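Local coordinates for superoxide dismutase [Mn/Fe] (Porphyromonas gingivalis, PDB 1UES), which converts superoxide radicals into oxygen and hydrogen peroxide, using a manganese or iron ion bound in each subunit of its homodimer, at residues G63-A68 / P145-L150; Q80-K85 / W184-S189; L165-R170 / L175-S180. The protein carries 1 engineered substitution. All coordinates share one frame; numbering follows the deposited sequence.

Contact 1. Residues G63-A68 / P145-L150; sequences GIFNNA and PVRKGL
Arg-147 stacks on Phe-65 in a cation-pi contact that joins the two domains of the iron/manganese superoxide dismutase fold: Phe-65 belongs to helix 62-79 of the N-terminal alpha-hairpin domain, and Arg-147 to the loop between strands 134-140 and 151-157 of the C-terminal domain. The loop segment begins as a short 3-10 turn at Pro-145, whose ring packs on Trp-125 and Ala-127 of strand 122-128. Pro-145 O accepts from Lys-148 N at 2.8 Å and from Leu-150 N at 3.1 Å, closing the short 3-10 segment. Val-146 next turns its side chain onto Val-57 of helix 53-59, a residue that Phe-65 also touches. Arg-147 then leaves the turn with its chain extended from CG to NE, while Phe-65, CG anti to the backbone N (chi1 175°), comes from the opposite direction. The two flat groups meet face to face, planes 14° apart, with Arg-147 CZ 3.6 Å from the centroid of the Phe-65 ring and almost exactly on its normal. Beyond the stack, Arg-147 NH2 donates to Ser-60 O, so the guanidinium is held by a polar bond as well as by the aromatic face, and Glu-61 adds a long, weak ion pair. Along the stack, Arg-147 NE comes within 3.3 Å of Phe-65 CE1, while Arg-147 NH2 lies 3.5 Å from Phe-65 CG.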
loop_
_atom_site.group_PDB
_atom_site.type_symbol
_atom_site.label_atom_id
_atom_site.label_comp_id
_atom_site.label_asym_id
_atom_site.label_seq_id
_atom_site.Cartn_x
_atom_site.Cartn_y
_atom_site.Cartn_z
ATOM N N GLY A 63 -3.972 -9.023 13.313
ATOM C CA GLY A 63 -2.747 -9.458 12.652
ATOM C C GLY A 63 -2.864 -10.831 12.011
ATOM O O GLY A 63 -2.297 -11.081 10.939
ATOM N N ILE A 64 -3.565 -11.734 12.689
ATOM C CA ILE A 64 -3.767 -13.070 12.167
ATOM C C ILE A 64 -4.541 -12.971 10.866
ATOM O O ILE A 64 -4.128 -13.557 9.861
ATOM C CB ILE A 64 -4.499 -13.955 13.192
ATOM C CG1 ILE A 64 -3.525 -14.271 14.318
ATOM C CG2 ILE A 64 -4.982 -15.242 12.537
ATOM C CD1 ILE A 64 -4.156 -14.990 15.503
ATOM N N PHE A 65 -5.619 -12.192 10.854
ATOM C CA PHE A 65 -6.358 -12.068 9.627
ATOM C C PHE A 65 -5.501 -11.441 8.530
ATOM O O PHE A 65 -5.555 -11.886 7.399
ATOM C CB PHE A 65 -7.610 -11.213 9.762
ATOM C CG PHE A 65 -8.305 -11.003 8.445
ATOM C CD1 PHE A 65 -9.055 -12.032 7.868
ATOM C CD2 PHE A 65 -8.136 -9.825 7.726
ATOM C CE1 PHE A 65 -9.609 -11.883 6.594
ATOM C CE2 PHE A 65 -8.688 -9.675 6.463
ATOM C CZ PHE A 65 -9.424 -10.707 5.892
ATOM N N ASN A 66 -4.742 -10.397 8.855
ATOM C CA ASN A 66 -3.912 -9.746 7.828
ATOM C C ASN A 66 -2.963 -10.728 7.150
ATOM O O ASN A 66 -2.785 -10.699 5.914
ATOM C CB ASN A 66 -3.123 -8.563 8.437
ATOM C CG ASN A 66 -4.024 -7.390 8.803
ATOM O OD1 ASN A 66 -5.135 -7.279 8.285
ATOM N ND2 ASN A 66 -3.553 -6.509 9.712
ATOM N N ASN A 67 -2.362 -11.630 7.925
ATOM C CA ASN A 67 -1.442 -12.561 7.297
ATOM C C ASN A 67 -2.147 -13.719 6.627
ATOM O O ASN A 67 -1.721 -14.172 5.581
ATOM C CB ASN A 67 -0.402 -13.038 8.304
ATOM C CG ASN A 67 0.550 -11.929 8.687
ATOM O OD1 ASN A 67 1.421 -11.548 7.888
ATOM N ND2 ASN A 67 0.415 -11.404 9.904
ATOM N N ALA A 68 -3.268 -14.146 7.200
ATOM C CA ALA A 68 -4.049 -15.248 6.620
ATOM C C ALA A 68 -4.634 -14.795 5.277
ATOM O O ALA A 68 -4.505 -15.501 4.261
ATOM C CB ALA A 68 -5.206 -15.639 7.580
ATOM N N PRO A 145 -13.033 -12.194 -0.535
ATOM C CA PRO A 145 -14.470 -12.504 -0.633
ATOM C C PRO A 145 -14.937 -13.605 0.293
ATOM O O PRO A 145 -16.114 -13.649 0.666
ATOM C CB PRO A 145 -14.657 -12.908 -2.088
ATOM C CG PRO A 145 -13.592 -12.183 -2.809
ATOM C CD PRO A 145 -12.402 -12.184 -1.862
ATOM N N VAL A 146 -14.033 -14.506 0.649
ATOM C CA VAL A 146 -14.416 -15.582 1.552
ATOM C C VAL A 146 -14.867 -15.048 2.900
ATOM O O VAL A 146 -15.607 -15.711 3.630
ATOM C CB VAL A 146 -13.280 -16.638 1.772
ATOM C CG1 VAL A 146 -12.754 -17.101 0.459
ATOM C CG2 VAL A 146 -12.175 -16.072 2.640
ATOM N N ARG A 147 -14.438 -13.847 3.260
ATOM C CA ARG A 147 -14.859 -13.314 4.546
ATOM C C ARG A 147 -16.350 -12.939 4.498
ATOM O O ARG A 147 -16.954 -12.658 5.532
ATOM C CB ARG A 147 -14.010 -12.092 4.925
ATOM C CG ARG A 147 -13.779 -11.928 6.426
ATOM C CD ARG A 147 -13.046 -10.620 6.721
ATOM N NE ARG A 147 -12.356 -10.646 8.016
ATOM C CZ ARG A 147 -11.854 -9.572 8.614
ATOM N NH1 ARG A 147 -11.961 -8.375 8.040
ATOM N NH2 ARG A 147 -11.240 -9.694 9.785
ATOM N N LYS A 148 -16.925 -12.958 3.292
ATOM C CA LYS A 148 -18.335 -12.617 3.053
ATOM C C LYS A 148 -19.143 -13.823 2.572
ATOM O O LYS A 148 -20.283 -13.686 2.139
ATOM C CB LYS A 148 -18.413 -11.533 1.974
ATOM C CG LYS A 148 -18.859 -10.188 2.460
ATOM C CD LYS A 148 -18.931 -9.218 1.285
ATOM C CE LYS A 148 -17.918 -9.560 0.209
ATOM N NZ LYS A 148 -16.597 -8.953 0.524
ATOM N N GLY A 149 -18.540 -14.999 2.605
ATOM C CA GLY A 149 -19.215 -16.204 2.157
ATOM C C GLY A 149 -19.188 -16.409 0.648
ATOM O O GLY A 149 -19.722 -17.388 0.138
ATOM N N LEU A 150 -18.533 -15.499 -0.069
ATOM C CA LEU A 150 -18.449 -15.564 -1.528
ATOM C C LEU A 150 -17.298 -16.431 -2.022
ATOM O O LEU A 150 -16.333 -16.703 -1.280
ATOM C CB LEU A 150 -18.294 -14.158 -2.099
ATOM C CG LEU A 150 -19.520 -13.271 -1.897
ATOM C CD1 LEU A 150 -19.247 -11.857 -2.361
ATOM C CD2 LEU A 150 -20.678 -13.864 -2.678
#

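Contact 2. Residues Q80-K85 / W184-S189; sequences QFRPGK and WDIVES
Ile-186 makes the main apolar contact, lying between Gln-80 and Arg-82. Its CD1 methyl sits over one face of the Arg-82 guanidinium, off toward the rim, 3.3 Å from Arg-82 NH1 and 3.5 Å from Arg-82 CZ; the two side chains cross at about a right angle. On its other branch, Ile-186 CG2, anti to the backbone N, reaches the main chain at Gln-80 CA, 4.1 Å away.

Hydrogen bonds hold the guanidinium on which the isoleucine packs. Arg-82 bends at chi2 (-71°), which folds its guanidinium back over its own segment, and NH1 donates to Phe-81 O at 2.9 Å, nearly straight at 162°, and also to Thr-79 O. The packing of Ile-186 joins the loop that follows the alpha-hairpin helix 62-79 to the C-terminal helix 184-190, the last helix of the superoxide dismutase fold. The amide of Gln-80, a side chain about 11 Å from the manganese ion, is used at both ends: NE2 donates to Thr-155 O on strand 151-157, and OE1 accepts from Arg-190 NH1. Backbone bonds of Gln-80 with Asp-183 and of Arg-82 with Ile-181 run alongside.

The electrostatic part is looser. Lys-85, bent at chi2 and chi4, brings CE to 3.6 Å from Asp-185 OD2, whereas its ammonium NZ stays 4.8 Å from that oxygen, so any attraction between the opposite charges is probably modest at the protein surface.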
loop_
_atom_site.group_PDB
_atom_site.type_symbol
_atom_site.label_atom_id
_atom_site.label_comp_id
_atom_site.label_asym_id
_atom_site.label_seq_id
_atom_site.Cartn_x
_atom_site.Cartn_y
_atom_site.Cartn_z
ATOM N N GLN A 80 -3.381 -18.569 -10.681
ATOM C CA GLN A 80 -4.326 -18.369 -11.766
ATOM C C GLN A 80 -3.678 -17.929 -13.062
ATOM O O GLN A 80 -4.374 -17.775 -14.062
ATOM C CB GLN A 80 -5.392 -17.345 -11.369
ATOM C CG GLN A 80 -4.840 -15.921 -11.339
ATOM C CD GLN A 80 -5.603 -14.935 -10.465
ATOM O OE1 GLN A 80 -6.646 -15.227 -9.855
ATOM N NE2 GLN A 80 -5.069 -13.727 -10.400
ATOM N N PHE A 81 -2.370 -17.740 -13.032
ATOM C CA PHE A 81 -1.623 -17.268 -14.205
ATOM C C PHE A 81 -0.825 -18.352 -14.902
ATOM O O PHE A 81 -0.351 -19.286 -14.260
ATOM C CB PHE A 81 -0.639 -16.149 -13.785
ATOM C CG PHE A 81 -1.289 -14.941 -13.179
ATOM C CD1 PHE A 81 -2.381 -14.325 -13.785
ATOM C CD2 PHE A 81 -0.772 -14.381 -12.008
ATOM C CE1 PHE A 81 -2.945 -13.164 -13.232
ATOM C CE2 PHE A 81 -1.327 -13.224 -11.454
ATOM C CZ PHE A 81 -2.410 -12.616 -12.062
ATOM N N ARG A 82 -0.675 -18.212 -16.224
ATOM C CA ARG A 82 0.113 -19.128 -17.025
ATOM C C ARG A 82 0.540 -18.443 -18.297
ATOM O O ARG A 82 -0.121 -17.518 -18.757
ATOM C CB ARG A 82 -0.697 -20.367 -17.458
ATOM C CG ARG A 82 -1.097 -21.320 -16.335
ATOM C CD ARG A 82 0.111 -22.087 -15.802
ATOM N NE ARG A 82 -0.309 -23.211 -14.963
ATOM C CZ ARG A 82 -0.919 -23.077 -13.788
ATOM N NH1 ARG A 82 -1.174 -21.863 -13.307
ATOM N NH2 ARG A 82 -1.291 -24.158 -13.101
ATOM N N PRO A 83 1.691 -18.852 -18.845
ATOM C CA PRO A 83 2.148 -18.259 -20.100
ATOM C C PRO A 83 1.354 -18.978 -21.208
ATOM O O PRO A 83 0.797 -20.066 -20.984
ATOM C CB PRO A 83 3.626 -18.619 -20.146
ATOM C CG PRO A 83 3.712 -19.929 -19.417
ATOM C CD PRO A 83 2.652 -19.842 -18.322
ATOM N N GLY A 84 1.306 -18.370 -22.393
ATOM C CA GLY A 84 0.595 -18.955 -23.516
ATOM C C GLY A 84 -0.901 -19.051 -23.331
ATOM O O GLY A 84 -1.565 -19.879 -23.979
ATOM N N LYS A 85 -1.444 -18.223 -22.453
ATOM C CA LYS A 85 -2.874 -18.271 -22.187
ATOM C C LYS A 85 -3.546 -16.933 -22.414
ATOM O O LYS A 85 -3.341 -16.304 -23.448
ATOM C CB LYS A 85 -3.122 -18.764 -20.760
ATOM C CG LYS A 85 -2.885 -20.257 -20.598
ATOM C CD LYS A 85 -4.072 -21.045 -21.075
ATOM C CE LYS A 85 -4.032 -22.460 -20.529
ATOM N NZ LYS A 85 -2.676 -23.048 -20.731
ATOM N N TRP A 184 -7.837 -18.764 -18.072
ATOM C CA TRP A 184 -9.261 -18.890 -17.800
ATOM C C TRP A 184 -9.714 -20.305 -17.453
ATOM O O TRP A 184 -10.767 -20.469 -16.837
ATOM C CB TRP A 184 -10.081 -18.316 -18.957
ATOM C CG TRP A 184 -10.011 -16.798 -18.941
ATOM C CD1 TRP A 184 -9.216 -16.011 -19.726
ATOM C CD2 TRP A 184 -10.669 -15.919 -18.021
ATOM N NE1 TRP A 184 -9.334 -14.693 -19.351
ATOM C CE2 TRP A 184 -10.219 -14.604 -18.307
ATOM C CE3 TRP A 184 -11.596 -16.110 -16.980
ATOM C CZ2 TRP A 184 -10.663 -13.483 -17.590
ATOM C CZ3 TRP A 184 -12.040 -14.988 -16.255
ATOM C CH2 TRP A 184 -11.566 -13.687 -16.572
ATOM N N ASP A 185 -8.924 -21.310 -17.813
ATOM C CA ASP A 185 -9.284 -22.684 -17.472
ATOM C C ASP A 185 -9.232 -22.853 -15.966
ATOM O O ASP A 185 -10.044 -23.575 -15.386
ATOM C CB ASP A 185 -8.328 -23.668 -18.136
ATOM C CG ASP A 185 -8.478 -23.675 -19.639
ATOM O OD1 ASP A 185 -9.639 -23.647 -20.109
ATOM O OD2 ASP A 185 -7.443 -23.683 -20.345
ATOM N N ILE A 186 -8.278 -22.175 -15.329
ATOM C CA ILE A 186 -8.157 -22.253 -13.888
ATOM C C ILE A 186 -9.256 -21.427 -13.222
ATOM O O ILE A 186 -9.894 -21.876 -12.286
ATOM C CB ILE A 186 -6.761 -21.790 -13.430
ATOM C CG1 ILE A 186 -5.720 -22.743 -14.022
ATOM C CG2 ILE A 186 -6.682 -21.707 -11.898
ATOM C CD1 ILE A 186 -4.320 -22.201 -14.091
ATOM N N VAL A 187 -9.497 -20.214 -13.707
ATOM C CA VAL A 187 -10.540 -19.406 -13.103
ATOM C C VAL A 187 -11.879 -20.118 -13.239
ATOM O O VAL A 187 -12.646 -20.202 -12.283
ATOM C CB VAL A 187 -10.627 -18.010 -13.768
ATOM C CG1 VAL A 187 -11.749 -17.191 -13.128
ATOM C CG2 VAL A 187 -9.297 -17.296 -13.642
ATOM N N GLU A 188 -12.150 -20.656 -14.424
ATOM C CA GLU A 188 -13.417 -21.346 -14.655
ATOM C C GLU A 188 -13.589 -22.494 -13.676
ATOM O O GLU A 188 -14.691 -22.744 -13.196
ATOM C CB GLU A 188 -13.479 -21.874 -16.082
ATOM C CG GLU A 188 -13.519 -20.784 -17.135
ATOM C CD GLU A 188 -13.032 -21.279 -18.481
ATOM O OE1 GLU A 188 -12.838 -22.516 -18.633
ATOM O OE2 GLU A 188 -12.848 -20.441 -19.392
ATOM N N SER A 189 -12.496 -23.189 -13.376
ATOM C CA SER A 189 -12.563 -24.302 -12.436
ATOM C C SER A 189 -12.999 -23.873 -11.035
ATOM O O SER A 189 -13.552 -24.669 -10.296
ATOM C CB SER A 189 -11.208 -25.008 -12.338
ATOM O OG SER A 189 -10.393 -24.337 -11.388
#

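Contact 3. Residues L165-R170 / L175-S180; sequences LTYQNR and LKDLWS
A type II' beta turn from Tyr-167 to Arg-170 links helix 164-167 to helix 171-178 in the C-terminal domain, and the contact bridges the two helices across the turn by joining Tyr-167 to Asp-177. Tyr-167 CG lies anti to the carbonyl carbon (chi1 -61°), which sends the ring toward helix 171-178. Tyr-167 OH donates to Asp-177 OD2 at 2.6 Å. The carboxylate oxygen is met on its anti side, 20° out of the carboxylate plane, and lies in the plane of the phenol ring at its edge, 3.3 Å from Tyr-167 CE1. Ring and carboxylate are turned 53° against each other. Lys-176 NZ, which also donates to Asp-173 O, forms a salt bridge to Asp-177 OD2, so a hydroxyl and an ammonium group grip the oxygen and probably stabilise its negative charge.

The turn is closed by Arg-170 N bonded to Tyr-167 O, Arg-170 being the N-cap of helix 171-178. Tyr-167 and His-174 meet edge-to-face (T-shaped). Gln-168 and Asn-169, mid-turn, pack on Phe-26 and His-31 of the second subunit, placing the turn at the dimer interface. The backbone carbonyl Asp-177 O accepts from Ser-180 N and, in its plane, from Ser-180 OG at 2.8 Å.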
loop_
_atom_site.group_PDB
_atom_site.type_symbol
_atom_site.label_atom_id
_atom_site.label_comp_id
_atom_site.label_asym_id
_atom_site.label_seq_id
_atom_site.Cartn_x
_atom_site.Cartn_y
_atom_site.Cartn_z
ATOM N N LEU A 165 8.061 -2.522 -9.669
ATOM C CA LEU A 165 9.380 -2.681 -10.296
ATOM C C LEU A 165 9.323 -2.502 -11.791
ATOM O O LEU A 165 10.285 -1.996 -12.385
ATOM C CB LEU A 165 9.984 -4.045 -9.991
ATOM C CG LEU A 165 10.389 -4.341 -8.542
ATOM C CD1 LEU A 165 11.055 -5.727 -8.475
ATOM C CD2 LEU A 165 11.330 -3.281 -8.020
ATOM N N THR A 166 8.207 -2.892 -12.394
ATOM C CA THR A 166 8.063 -2.801 -13.854
ATOM C C THR A 166 7.229 -1.607 -14.334
ATOM O O THR A 166 7.535 -1.017 -15.378
ATOM C CB THR A 166 7.411 -4.110 -14.419
ATOM O OG1 THR A 166 8.277 -5.233 -14.185
ATOM C CG2 THR A 166 7.157 -3.995 -15.909
ATOM N N TYR A 167 6.167 -1.283 -13.600
ATOM C CA TYR A 167 5.226 -0.227 -13.981
ATOM C C TYR A 167 5.250 1.047 -13.170
ATOM O O TYR A 167 4.581 2.024 -13.544
ATOM C CB TYR A 167 3.806 -0.753 -13.900
ATOM C CG TYR A 167 3.527 -1.907 -14.815
ATOM C CD1 TYR A 167 2.949 -1.689 -16.066
ATOM C CD2 TYR A 167 3.877 -3.221 -14.460
ATOM C CE1 TYR A 167 2.726 -2.733 -16.949
ATOM C CE2 TYR A 167 3.650 -4.279 -15.353
ATOM C CZ TYR A 167 3.084 -4.027 -16.594
ATOM O OH TYR A 167 2.874 -5.051 -17.516
ATOM N N GLN A 168 5.971 1.013 -12.050
ATOM C CA GLN A 168 5.999 2.140 -11.134
ATOM C C GLN A 168 4.569 2.627 -10.850
ATOM O O GLN A 168 3.725 1.837 -10.476
ATOM C CB GLN A 168 6.885 3.274 -11.669
ATOM C CG GLN A 168 8.364 2.868 -11.745
ATOM C CD GLN A 168 8.686 2.140 -13.030
ATOM O OE1 GLN A 168 8.342 2.614 -14.108
ATOM N NE2 GLN A 168 9.321 0.969 -12.928
ATOM N N ASN A 169 4.268 3.904 -11.054
ATOM C CA ASN A 169 2.929 4.388 -10.724
ATOM C C ASN A 169 1.821 4.023 -11.701
ATOM O O ASN A 169 0.644 4.312 -11.452
ATOM C CB ASN A 169 2.955 5.906 -10.574
ATOM C CG ASN A 169 3.308 6.607 -11.868
ATOM O OD1 ASN A 169 2.541 7.445 -12.353
ATOM N ND2 ASN A 169 4.481 6.286 -12.426
ATOM N N ARG A 170 2.204 3.397 -12.802
ATOM C CA ARG A 170 1.246 3.018 -13.845
ATOM C C ARG A 170 0.399 1.776 -13.509
ATOM O O ARG A 170 0.448 0.758 -14.208
ATOM C CB ARG A 170 1.996 2.858 -15.188
ATOM C CG ARG A 170 2.822 4.114 -15.560
ATOM C CD ARG A 170 3.532 3.986 -16.931
ATOM N NE ARG A 170 4.570 2.968 -16.944
ATOM C CZ ARG A 170 4.426 1.753 -17.473
ATOM N NH1 ARG A 170 3.282 1.391 -18.050
ATOM N NH2 ARG A 170 5.416 0.894 -17.408
ATOM N N LEU A 175 -2.733 -3.444 -14.885
ATOM C CA LEU A 175 -3.985 -4.185 -14.898
ATOM C C LEU A 175 -4.351 -4.591 -16.302
ATOM O O LEU A 175 -4.798 -5.728 -16.543
ATOM C CB LEU A 175 -5.104 -3.353 -14.281
ATOM C CG LEU A 175 -4.860 -2.970 -12.803
ATOM C CD1 LEU A 175 -6.143 -2.395 -12.219
ATOM C CD2 LEU A 175 -4.408 -4.189 -11.977
ATOM N N LYS A 176 -4.146 -3.676 -17.244
ATOM C CA LYS A 176 -4.490 -4.020 -18.623
ATOM C C LYS A 176 -3.648 -5.208 -19.117
ATOM O O LYS A 176 -4.159 -6.065 -19.857
ATOM C CB LYS A 176 -4.380 -2.772 -19.526
ATOM C CG LYS A 176 -3.030 -2.503 -20.110
ATOM C CD LYS A 176 -2.760 -0.991 -20.210
ATOM C CE LYS A 176 -1.393 -0.723 -20.810
ATOM N NZ LYS A 176 -0.496 -1.874 -20.555
ATOM N N ASP A 177 -2.392 -5.301 -18.678
ATOM C CA ASP A 177 -1.519 -6.385 -19.074
ATOM C C ASP A 177 -1.812 -7.689 -18.343
ATOM O O ASP A 177 -1.482 -8.743 -18.838
ATOM C CB ASP A 177 -0.037 -6.045 -18.828
ATOM C CG ASP A 177 0.544 -5.112 -19.885
ATOM O OD1 ASP A 177 0.065 -5.137 -21.046
ATOM O OD2 ASP A 177 1.483 -4.360 -19.544
ATOM N N LEU A 178 -2.433 -7.634 -17.168
ATOM C CA LEU A 178 -2.671 -8.870 -16.442
ATOM C C LEU A 178 -3.558 -9.802 -17.218
ATOM O O LEU A 178 -3.452 -11.016 -17.093
ATOM C CB LEU A 178 -3.297 -8.574 -15.081
ATOM C CG LEU A 178 -2.342 -8.102 -13.994
ATOM C CD1 LEU A 178 -3.199 -7.779 -12.741
ATOM C CD2 LEU A 178 -1.266 -9.158 -13.694
ATOM N N TRP A 179 -4.450 -9.239 -18.024
ATOM C CA TRP A 179 -5.349 -10.108 -18.784
ATOM C C TRP A 179 -4.635 -11.098 -19.688
ATOM O O TRP A 179 -5.133 -12.214 -19.936
ATOM C CB TRP A 179 -6.328 -9.259 -19.585
ATOM C CG TRP A 179 -7.115 -8.346 -18.750
ATOM C CD1 TRP A 179 -6.939 -6.989 -18.618
ATOM C CD2 TRP A 179 -8.205 -8.694 -17.880
ATOM N NE1 TRP A 179 -7.850 -6.484 -17.720
ATOM C CE2 TRP A 179 -8.635 -7.502 -17.254
ATOM C CE3 TRP A 179 -8.859 -9.903 -17.567
ATOM C CZ2 TRP A 179 -9.689 -7.470 -16.331
ATOM C CZ3 TRP A 179 -9.923 -9.862 -16.634
ATOM C CH2 TRP A 179 -10.314 -8.658 -16.037
ATOM N N SER A 180 -3.450 -10.717 -20.160
ATOM C CA SER A 180 -2.676 -11.561 -21.041
ATOM C C SER A 180 -2.107 -12.815 -20.367
ATOM O O SER A 180 -1.713 -13.751 -21.058
ATOM C CB SER A 180 -1.547 -10.750 -21.694
ATOM O OG SER A 180 -0.484 -10.465 -20.785
#

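From the N terminus, the chain first opens contact 1 on helix 62-79 and, just past the end of that helix, contact 2 at residues 80-85. Contact 1 closes across 77 residues, after helices 91-101 and 104-116 and the first two strands of the sheet, tying the alpha-hairpin domain to the loop before strand 151-157. Contact 2 closes only at helix 184-190, so the two cross along the chain and lie on opposite sides of its centre. Contact 3 is a short local closure between helices 164-167 and 171-178, wholly within the span of contact 2. These last two touch, Trp-184 packing on Trp-179 and Phe-81 on Leu-178, whereas contact 1 touches neither.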